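Long-range contacts in diol-dehydratase (Roseburia inulinivorans, PDB 5I2A), which dehydrates 1,2-propanediol, probably by the B12-independent, glycyl-radical route of its enzyme family: residues E104-Y112 with R330-Y341; D358-T369 with W386-A397. All coordinates share one frame; numbering follows the deposited sequence.

Contact 1 (104-112 with 330-341) and contact 2 (358-369 with 386-397) come in series along the chain. They lie on opposite sides of its centre, with their own centres about 35 Å apart and their nearest atoms about 18 Å apart. Strand 346-350 runs between them in sequence. It starts just after contact 1 and leads into helix 362-374 of contact 2. There the helix and its neighbour 391-402 alternate with the parallel strands 346-350, 380-385 and 409-412 as two successive beta-alpha-beta crossovers. Both contacts belong to the pyruvate formate lyase-like part of the chain. Contact 1 joins two distant parts of the sequence, beside the loop of Tyr818. Contact 2 packs consecutive helices farther out.

Contact 1: E104-Y112 with R330-Y341; sequences ETRSADPFY and RDAASAEGFAGY
Arg106 and Asp109, in the loop between helices 94-97 and 115-125, hold the chain just before and some residues after the short helix 332-335. The Arg106 guanidinium meets Arg330 O end-on, with NH1 at 2.7 Å and NH2 at 2.8 Å, and the oxygen lies near the guanidinium plane. Its NE and NH2 also reach Asp109 O, both from the same face of that carbonyl. NH1 has a salt bridge to Glu99 as well, and Ala335 CB lies over one guanidinium face. CG of Arg106 sits between the backbone N and the carbonyl carbon (chi1 67°), and from there the extended chain carries the charge across to Arg330 O. A methionine here lacks these N-H groups and would probably leave Glu99 without its charge partner and both carbonyls without these donors.

Asp109 takes two successive backbone N-H groups. Gly340 N meets the syn lone pair of OD1 at 2.7 Å in a nearly straight bond (166°), while Tyr341 N reaches OD2 at 2.8 Å from above the carboxylate plane. A water joins OD2 to Arg330 NH1 and Phe338 O; Arg330 NH2 is bonded to Ser342 O. Asp109 CB makes an off-centre CH-pi contact, 4.1 Å from the centroid of the Tyr341 ring. The Tyr341 hydroxyl OH donates to a lone pair of Pro110 O at 2.7 Å. The ring edge of Tyr341 turns toward the face of Phe111, with planes at 76°.

Helix 157-161 lies against this region, its Tyr161 touching Asp331 and Ser334. Ala339 O accepts from Tyr818, which follows the predicted radical site Gly817 and leads into strand 819-821.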
loop_
_atom_site.group_PDB
_atom_site.type_symbol
_atom_site.label_atom_id
_atom_site.label_comp_id
_atom_site.label_asym_id
_atom_site.label_seq_id
_atom_site.Cartn_x
_atom_site.Cartn_y
_atom_site.Cartn_z
ATOM N N GLU A 104 22.035 30.668 3.952
ATOM C CA GLU A 104 23.478 30.927 3.997
ATOM C C GLU A 104 23.892 31.658 5.271
ATOM O O GLU A 104 25.012 31.512 5.733
ATOM C CB GLU A 104 23.943 31.731 2.769
ATOM C CG GLU A 104 25.463 31.964 2.740
ATOM C CD GLU A 104 25.961 32.653 1.476
ATOM O OE1 GLU A 104 25.203 32.757 0.495
ATOM O OE2 GLU A 104 27.128 33.078 1.464
ATOM N N THR A 105 22.987 32.432 5.849
ATOM C CA THR A 105 23.341 33.254 6.995
ATOM C C THR A 105 22.462 32.984 8.203
ATOM O O THR A 105 22.465 33.763 9.138
ATOM C CB THR A 105 23.231 34.745 6.647
ATOM O OG1 THR A 105 21.911 35.006 6.160
ATOM C CG2 THR A 105 24.251 35.127 5.564
ATOM N N ARG A 106 21.691 31.900 8.181
ATOM C CA ARG A 106 20.829 31.599 9.316
ATOM C C ARG A 106 21.672 31.254 10.541
ATOM O O ARG A 106 22.832 30.875 10.423
ATOM C CB ARG A 106 19.854 30.456 8.989
ATOM C CG ARG A 106 20.512 29.094 8.786
ATOM C CD ARG A 106 19.497 28.028 8.346
ATOM N NE ARG A 106 20.050 26.684 8.461
ATOM C CZ ARG A 106 19.373 25.573 8.209
ATOM N NH1 ARG A 106 18.104 25.645 7.807
ATOM N NH2 ARG A 106 19.960 24.391 8.366
ATOM N N SER A 107 21.075 31.375 11.717
ATOM C CA SER A 107 21.812 31.264 12.967
ATOM C C SER A 107 22.202 29.824 13.339
ATOM O O SER A 107 23.189 29.617 14.044
ATOM C CB SER A 107 20.994 31.878 14.097
ATOM O OG SER A 107 19.789 31.166 14.268
ATOM N N ALA A 108 21.438 28.834 12.884
ATOM C CA ALA A 108 21.811 27.440 13.162
ATOM C C ALA A 108 22.156 26.670 11.895
ATOM O O ALA A 108 21.371 26.646 10.953
ATOM C CB ALA A 108 20.698 26.737 13.915
ATOM N N ASP A 109 23.334 26.047 11.883
ATOM C CA ASP A 109 23.781 25.208 10.772
ATOM C C ASP A 109 23.533 25.851 9.389
ATOM O O ASP A 109 22.778 25.313 8.585
ATOM C CB ASP A 109 23.090 23.823 10.825
ATOM C CG ASP A 109 23.585 22.935 11.996
ATOM O OD1 ASP A 109 24.157 23.457 12.980
ATOM O OD2 ASP A 109 23.374 21.701 11.937
ATOM N N PRO A 110 24.179 26.997 9.108
ATOM C CA PRO A 110 24.002 27.615 7.786
ATOM C C PRO A 110 24.616 26.777 6.658
ATOM O O PRO A 110 25.560 26.023 6.890
ATOM C CB PRO A 110 24.724 28.963 7.924
ATOM C CG PRO A 110 25.805 28.698 9.001
ATOM C CD PRO A 110 25.105 27.763 9.971
ATOM N N PHE A 111 24.060 26.905 5.457
ATOM C CA PHE A 111 24.573 26.248 4.255
ATOM C C PHE A 111 24.635 27.250 3.100
ATOM O O PHE A 111 23.699 28.025 2.912
ATOM C CB PHE A 111 23.681 25.075 3.817
ATOM C CG PHE A 111 23.858 23.811 4.608
ATOM C CD1 PHE A 111 23.253 23.656 5.845
ATOM C CD2 PHE A 111 24.581 22.755 4.085
ATOM C CE1 PHE A 111 23.385 22.472 6.568
ATOM C CE2 PHE A 111 24.732 21.573 4.809
ATOM C CZ PHE A 111 24.127 21.436 6.055
ATOM N N TYR A 112 25.702 27.213 2.308
ATOM C CA TYR A 112 25.739 28.007 1.085
ATOM C C TYR A 112 24.926 27.325 -0.004
ATOM O O TYR A 112 24.952 26.112 -0.126
ATOM C CB TYR A 112 27.181 28.231 0.602
ATOM C CG TYR A 112 27.269 28.809 -0.805
ATOM C CD1 TYR A 112 26.881 30.116 -1.073
ATOM C CD2 TYR A 112 27.743 28.047 -1.858
ATOM C CE1 TYR A 112 26.965 30.651 -2.367
ATOM C CE2 TYR A 112 27.826 28.562 -3.146
ATOM C CZ TYR A 112 27.440 29.862 -3.393
ATOM O OH TYR A 112 27.533 30.356 -4.668
ATOM N N ARG A 330 18.773 20.685 7.457
ATOM C CA ARG A 330 17.429 20.614 8.022
ATOM C C ARG A 330 16.828 22.012 8.020
ATOM O O ARG A 330 17.570 22.982 8.072
ATOM C CB ARG A 330 17.456 20.052 9.455
ATOM C CG ARG A 330 18.197 18.718 9.599
ATOM C CD ARG A 330 18.309 18.254 11.061
ATOM N NE ARG A 330 19.043 16.992 11.147
ATOM C CZ ARG A 330 20.372 16.899 11.157
ATOM N NH1 ARG A 330 21.125 18.002 11.092
ATOM N NH2 ARG A 330 20.953 15.708 11.215
ATOM N N ASP A 331 15.499 22.114 7.995
ATOM C CA ASP A 331 14.834 23.424 8.063
ATOM C C ASP A 331 15.236 24.126 9.350
ATOM O O ASP A 331 15.541 23.468 10.337
ATOM C CB ASP A 331 13.308 23.299 7.988
ATOM C CG ASP A 331 12.711 22.651 9.231
ATOM O OD1 ASP A 331 12.368 23.378 10.178
ATOM O OD2 ASP A 331 12.595 21.414 9.261
ATOM N N ALA A 332 15.208 25.452 9.333
ATOM C CA ALA A 332 15.797 26.255 10.408
ATOM C C ALA A 332 15.266 25.892 11.790
ATOM O O ALA A 332 16.045 25.753 12.731
ATOM C CB ALA A 332 15.576 27.742 10.135
ATOM N N ALA A 333 13.952 25.723 11.909
ATOM C CA ALA A 333 13.356 25.350 13.185
ATOM C C ALA A 333 13.851 23.965 13.625
ATOM O O ALA A 333 14.293 23.799 14.759
ATOM C CB ALA A 333 11.815 25.385 13.103
ATOM N N SER A 334 13.801 22.989 12.726
ATOM C CA SER A 334 14.332 21.656 13.029
ATOM C C SER A 334 15.818 21.697 13.420
ATOM O O SER A 334 16.225 21.041 14.368
ATOM C CB SER A 334 14.144 20.708 11.846
ATOM O OG SER A 334 12.779 20.408 11.639
ATOM N N ALA A 335 16.602 22.500 12.702
ATOM C CA ALA A 335 18.049 22.561 12.890
ATOM C C ALA A 335 18.437 22.972 14.300
ATOM O O ALA A 335 19.473 22.560 14.810
ATOM C CB ALA A 335 18.662 23.510 11.893
ATOM N N GLU A 336 17.587 23.763 14.939
ATOM C CA GLU A 336 17.842 24.189 16.302
ATOM C C GLU A 336 17.794 23.029 17.281
ATOM O O GLU A 336 18.393 23.099 18.345
ATOM C CB GLU A 336 16.848 25.262 16.715
ATOM C CG GLU A 336 17.039 26.532 15.924
ATOM C CD GLU A 336 16.355 27.696 16.561
ATOM O OE1 GLU A 336 15.272 27.492 17.149
ATOM O OE2 GLU A 336 16.909 28.809 16.487
ATOM N N GLY A 337 17.092 21.962 16.909
ATOM C CA GLY A 337 17.032 20.781 17.753
ATOM C C GLY A 337 18.099 19.749 17.434
ATOM O O GLY A 337 18.277 18.793 18.184
ATOM N N PHE A 338 18.789 19.935 16.310
ATOM C CA PHE A 338 19.863 19.039 15.895
ATOM C C PHE A 338 21.110 19.864 15.515
ATOM O O PHE A 338 21.689 19.665 14.458
ATOM C CB PHE A 338 19.447 18.173 14.689
ATOM C CG PHE A 338 18.256 17.263 14.926
ATOM C CD1 PHE A 338 18.415 16.028 15.524
ATOM C CD2 PHE A 338 16.987 17.634 14.495
ATOM C CE1 PHE A 338 17.318 15.169 15.705
ATOM C CE2 PHE A 338 15.890 16.792 14.674
ATOM C CZ PHE A 338 16.058 15.558 15.278
ATOM N N ALA A 339 21.506 20.796 16.365
ATOM C CA ALA A 339 22.466 21.828 15.948
ATOM C C ALA A 339 23.898 21.303 15.966
ATOM O O ALA A 339 24.243 20.498 16.815
ATOM C CB ALA A 339 22.346 23.043 16.839
ATOM N N GLY A 340 24.724 21.771 15.037
ATOM C CA GLY A 340 26.137 21.411 15.030
ATOM C C GLY A 340 26.527 20.501 13.874
ATOM O O GLY A 340 27.593 19.918 13.883
ATOM N N TYR A 341 25.646 20.383 12.886
ATOM C CA TYR A 341 25.901 19.581 11.686
ATOM C C TYR A 341 26.098 18.078 11.944
ATOM O O TYR A 341 26.638 17.390 11.096
ATOM C CB TYR A 341 27.134 20.100 10.939
ATOM C CG TYR A 341 27.061 21.540 10.469
ATOM C CD1 TYR A 341 26.238 21.906 9.422
ATOM C CD2 TYR A 341 27.853 22.521 11.056
ATOM C CE1 TYR A 341 26.183 23.215 8.970
ATOM C CE2 TYR A 341 27.820 23.837 10.608
ATOM C CZ TYR A 341 26.986 24.177 9.563
ATOM O OH TYR A 341 26.941 25.470 9.127
HETATM O O HOH W 1 19.459 29.560 16.343
HETATM O O HOH W 2 20.814 20.699 11.898
#

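Contact 2: D358-T369 with W386-A397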
loop_
_atom_site.group_PDB
_atom_site.type_symbol
_atom_site.label_atom_id
_atom_site.label_comp_id
_atom_site.label_asym_id
_atom_site.label_seq_id
_atom_site.Cartn_x
_atom_site.Cartn_y
_atom_site.Cartn_z
ATOM N N ASP A 358 35.238 -10.169 28.253
ATOM C CA ASP A 358 35.541 -8.797 27.850
ATOM C C ASP A 358 35.922 -8.746 26.379
ATOM O O ASP A 358 36.663 -9.584 25.904
ATOM C CB ASP A 358 36.657 -8.193 28.698
ATOM C CG ASP A 358 36.811 -6.694 28.467
ATOM O OD1 ASP A 358 35.792 -5.979 28.485
ATOM O OD2 ASP A 358 37.945 -6.232 28.260
ATOM N N ALA A 359 35.418 -7.753 25.660
ATOM C CA ALA A 359 35.566 -7.728 24.208
ATOM C C ALA A 359 36.692 -6.819 23.738
ATOM O O ALA A 359 36.888 -6.647 22.534
ATOM C CB ALA A 359 34.246 -7.295 23.558
ATOM N N THR A 360 37.415 -6.229 24.684
ATOM C CA THR A 360 38.481 -5.293 24.361
ATOM C C THR A 360 39.502 -5.925 23.428
ATOM O O THR A 360 39.884 -7.064 23.615
ATOM C CB THR A 360 39.190 -4.807 25.637
ATOM O OG1 THR A 360 38.230 -4.226 26.517
ATOM C CG2 THR A 360 40.253 -3.776 25.313
ATOM N N ASN A 361 39.911 -5.193 22.401
ATOM C CA ASN A 361 40.987 -5.651 21.538
ATOM C C ASN A 361 41.827 -4.459 21.069
ATOM O O ASN A 361 41.615 -3.333 21.522
ATOM C CB ASN A 361 40.435 -6.460 20.356
ATOM C CG ASN A 361 39.470 -5.667 19.478
ATOM O OD1 ASN A 361 39.715 -4.513 19.141
ATOM N ND2 ASN A 361 38.386 -6.311 19.069
ATOM N N ASP A 362 42.767 -4.700 20.164
ATOM C CA ASP A 362 43.621 -3.629 19.666
ATOM C C ASP A 362 42.832 -2.483 19.022
ATOM O O ASP A 362 43.173 -1.315 19.193
ATOM C CB ASP A 362 44.635 -4.173 18.655
ATOM C CG ASP A 362 45.918 -4.679 19.317
ATOM O OD1 ASP A 362 46.291 -4.164 20.392
ATOM O OD2 ASP A 362 46.559 -5.576 18.749
ATOM N N LEU A 363 41.787 -2.819 18.271
ATOM C CA LEU A 363 41.008 -1.784 17.598
ATOM C C LEU A 363 40.234 -0.930 18.603
ATOM O O LEU A 363 40.003 0.249 18.349
ATOM C CB LEU A 363 40.050 -2.400 16.568
ATOM C CG LEU A 363 40.711 -3.036 15.345
ATOM C CD1 LEU A 363 39.675 -3.480 14.329
ATOM C CD2 LEU A 363 41.684 -2.064 14.689
ATOM N N SER A 364 39.838 -1.517 19.733
ATOM C CA SER A 364 39.149 -0.760 20.779
ATOM C C SER A 364 39.970 0.491 21.163
ATOM O O SER A 364 39.439 1.607 21.224
ATOM C CB SER A 364 38.898 -1.624 22.028
ATOM O OG SER A 364 38.318 -2.874 21.710
ATOM N N PHE A 365 41.266 0.304 21.402
ATOM C CA PHE A 365 42.150 1.427 21.728
ATOM C C PHE A 365 42.368 2.333 20.520
ATOM O O PHE A 365 42.403 3.551 20.653
ATOM C CB PHE A 365 43.500 0.922 22.265
ATOM C CG PHE A 365 43.393 0.205 23.584
ATOM C CD1 PHE A 365 43.447 0.902 24.778
ATOM C CD2 PHE A 365 43.213 -1.157 23.630
ATOM C CE1 PHE A 365 43.332 0.242 25.984
ATOM C CE2 PHE A 365 43.100 -1.817 24.837
ATOM C CZ PHE A 365 43.149 -1.117 26.012
ATOM N N MET A 366 42.503 1.747 19.335
ATOM C CA MET A 366 42.823 2.547 18.156
ATOM C C MET A 366 41.668 3.468 17.749
ATOM O O MET A 366 41.901 4.540 17.198
ATOM C CB MET A 366 43.236 1.638 17.004
ATOM C CG MET A 366 44.585 0.937 17.305
ATOM S SD MET A 366 44.965 -0.484 16.266
ATOM C CE MET A 366 45.125 0.358 14.709
ATOM N N CYS A 367 40.434 3.065 18.053
ATOM C CA CYS A 367 39.271 3.922 17.810
ATOM C C CYS A 367 39.310 5.154 18.718
ATOM O O CYS A 367 39.020 6.267 18.294
ATOM C CB CYS A 367 37.975 3.131 18.015
ATOM S SG CYS A 367 37.682 1.869 16.745
ATOM N N ILE A 368 39.686 4.953 19.972
ATOM C CA ILE A 368 39.846 6.069 20.890
ATOM C C ILE A 368 40.969 7.016 20.408
ATOM O O ILE A 368 40.832 8.236 20.436
ATOM C CB ILE A 368 40.146 5.571 22.311
ATOM C CG1 ILE A 368 38.955 4.785 22.857
ATOM C CG2 ILE A 368 40.468 6.731 23.226
ATOM C CD1 ILE A 368 39.194 4.158 24.214
ATOM N N THR A 369 42.062 6.437 19.933
ATOM C CA THR A 369 43.188 7.223 19.436
ATOM C C THR A 369 42.759 8.034 18.217
ATOM O O THR A 369 43.142 9.198 18.061
ATOM C CB THR A 369 44.394 6.322 19.079
ATOM O OG1 THR A 369 44.920 5.720 20.269
ATOM C CG2 THR A 369 45.504 7.130 18.410
ATOM N N TRP A 386 31.103 -2.585 31.587
ATOM C CA TRP A 386 30.523 -3.692 32.352
ATOM C C TRP A 386 31.476 -4.090 33.477
ATOM O O TRP A 386 32.599 -3.595 33.539
ATOM C CB TRP A 386 30.186 -4.883 31.439
ATOM C CG TRP A 386 31.350 -5.698 30.980
ATOM C CD1 TRP A 386 32.360 -5.303 30.153
ATOM C CD2 TRP A 386 31.601 -7.070 31.290
ATOM N NE1 TRP A 386 33.233 -6.338 29.945
ATOM C CE2 TRP A 386 32.789 -7.438 30.630
ATOM C CE3 TRP A 386 30.934 -8.025 32.065
ATOM C CZ2 TRP A 386 33.334 -8.720 30.724
ATOM C CZ3 TRP A 386 31.478 -9.304 32.164
ATOM C CH2 TRP A 386 32.665 -9.636 31.494
ATOM N N HIS A 387 31.029 -4.959 34.377
ATOM C CA HIS A 387 31.819 -5.272 35.565
ATOM C C HIS A 387 33.190 -5.840 35.210
ATOM O O HIS A 387 34.152 -5.617 35.923
ATOM C CB HIS A 387 31.052 -6.229 36.490
ATOM C CG HIS A 387 30.911 -7.629 35.964
ATOM N ND1 HIS A 387 29.752 -8.093 35.375
ATOM C CD2 HIS A 387 31.769 -8.679 35.983
ATOM C CE1 HIS A 387 29.908 -9.363 35.041
ATOM N NE2 HIS A 387 31.123 -9.741 35.396
ATOM N N GLY A 388 33.291 -6.519 34.073
ATOM C CA GLY A 388 34.569 -7.043 33.623
ATOM C C GLY A 388 35.310 -6.199 32.598
ATOM O O GLY A 388 36.234 -6.688 31.961
ATOM N N SER A 389 34.925 -4.934 32.431
ATOM C CA SER A 389 35.642 -4.047 31.507
ATOM C C SER A 389 37.140 -4.012 31.805
ATOM O O SER A 389 37.536 -3.932 32.954
ATOM C CB SER A 389 35.100 -2.609 31.574
ATOM O OG SER A 389 33.845 -2.483 30.943
ATOM N N SER A 390 37.955 -4.077 30.762
ATOM C CA SER A 390 39.383 -3.811 30.872
ATOM C C SER A 390 39.649 -2.454 31.524
ATOM O O SER A 390 39.166 -1.421 31.057
ATOM C CB SER A 390 40.025 -3.869 29.492
ATOM O OG SER A 390 41.199 -3.094 29.439
ATOM N N LYS A 391 40.394 -2.459 32.621
ATOM C CA LYS A 391 40.724 -1.222 33.308
ATOM C C LYS A 391 41.540 -0.311 32.388
ATOM O O LYS A 391 41.376 0.906 32.399
ATOM C CB LYS A 391 41.494 -1.503 34.607
ATOM C CG LYS A 391 41.830 -0.240 35.428
ATOM C CD LYS A 391 42.640 -0.570 36.691
ATOM C CE LYS A 391 43.197 0.680 37.395
ATOM N NZ LYS A 391 42.135 1.576 37.933
ATOM N N ALA A 392 42.404 -0.909 31.577
ATOM C CA ALA A 392 43.227 -0.138 30.657
ATOM C C ALA A 392 42.365 0.603 29.626
ATOM O O ALA A 392 42.686 1.721 29.240
ATOM C CB ALA A 392 44.231 -1.040 29.951
ATOM N N LEU A 393 41.284 -0.024 29.173
ATOM C CA LEU A 393 40.431 0.615 28.181
ATOM C C LEU A 393 39.660 1.749 28.850
ATOM O O LEU A 393 39.531 2.822 28.276
ATOM C CB LEU A 393 39.474 -0.394 27.520
ATOM C CG LEU A 393 38.651 0.176 26.354
ATOM C CD1 LEU A 393 39.537 0.563 25.169
ATOM C CD2 LEU A 393 37.547 -0.809 25.926
ATOM N N LEU A 394 39.174 1.518 30.069
ATOM C CA LEU A 394 38.440 2.551 30.804
ATOM C C LEU A 394 39.317 3.764 31.068
ATOM O O LEU A 394 38.864 4.900 30.930
ATOM C CB LEU A 394 37.895 2.018 32.132
ATOM C CG LEU A 394 36.800 0.941 32.065
ATOM C CD1 LEU A 394 36.320 0.582 33.459
ATOM C CD2 LEU A 394 35.622 1.370 31.178
ATOM N N MET A 395 40.572 3.528 31.452
ATOM C CA MET A 395 41.488 4.635 31.706
ATOM C C MET A 395 41.819 5.393 30.411
ATOM O O MET A 395 41.902 6.615 30.409
ATOM C CB MET A 395 42.762 4.131 32.387
ATOM C CG MET A 395 42.519 3.681 33.827
ATOM S SD MET A 395 42.200 5.076 34.956
ATOM C CE MET A 395 43.848 5.749 35.103
ATOM N N ARG A 396 41.985 4.666 29.315
ATOM C CA ARG A 396 42.224 5.305 28.030
ATOM C C ARG A 396 41.018 6.150 27.590
ATOM O O ARG A 396 41.173 7.221 27.004
ATOM C CB ARG A 396 42.539 4.253 26.972
ATOM C CG ARG A 396 42.885 4.824 25.637
ATOM C CD ARG A 396 44.325 5.323 25.607
ATOM N NE ARG A 396 44.675 5.827 24.286
ATOM C CZ ARG A 396 44.552 7.099 23.917
ATOM N NH1 ARG A 396 44.089 7.999 24.779
ATOM N NH2 ARG A 396 44.900 7.473 22.689
ATOM N N ALA A 397 39.815 5.658 27.870
ATOM C CA ALA A 397 38.598 6.416 27.584
ATOM C C ALA A 397 38.585 7.706 28.411
ATOM O O ALA A 397 38.289 8.782 27.900
ATOM C CB ALA A 397 37.353 5.574 27.872
HETATM O O HOH W 3 45.878 3.645 22.737
#
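The Phe365 ring carries Leu393 CD1 over the centre of one face, a CH-pi contact 3.9 Å from the ring centroid. At its edge lie Ala392 O and Arg396 CG, and the ring also meets that of Tyr4. The guanidinium of Arg396 has Ile368 CG2 over one face, with Thr369 OG1 and a water toward its edge. Gly388 N lies over the centre of one face of the Trp386 indole. The edge of the indole gives NE1 to Asp358 OD1 at 3.0 Å, a nearly straight bond (170°) on the anti side of the carboxylate.

Helices 362-369 and 391-397 run parallel, their axes 10.3 Å apart and 6° from alignment. Leu393 fills the seam. Its CG is anti to the backbone N (chi1 -174°), and the second torsion (66°) then puts CD1 against Phe365 and 3.7 Å from Ile368 CD1. The other branch, CD2, lies beside Thr360. Arg396 NH2 donates to Thr369 OG1 at 3.0 Å and pairs with Glu372, while NE holds the water.

Asp358 OD2 accepts from Thr360 OG1 at 2.7 Å and, weakly, from Ser390 N. Two firm donors and a weak one thus turn to one carboxylate, which probably favours its charged form. The chemistry is therefore divided: an apolar seam between the helices, with an acid near their N-terminal ends and an arginine farther along.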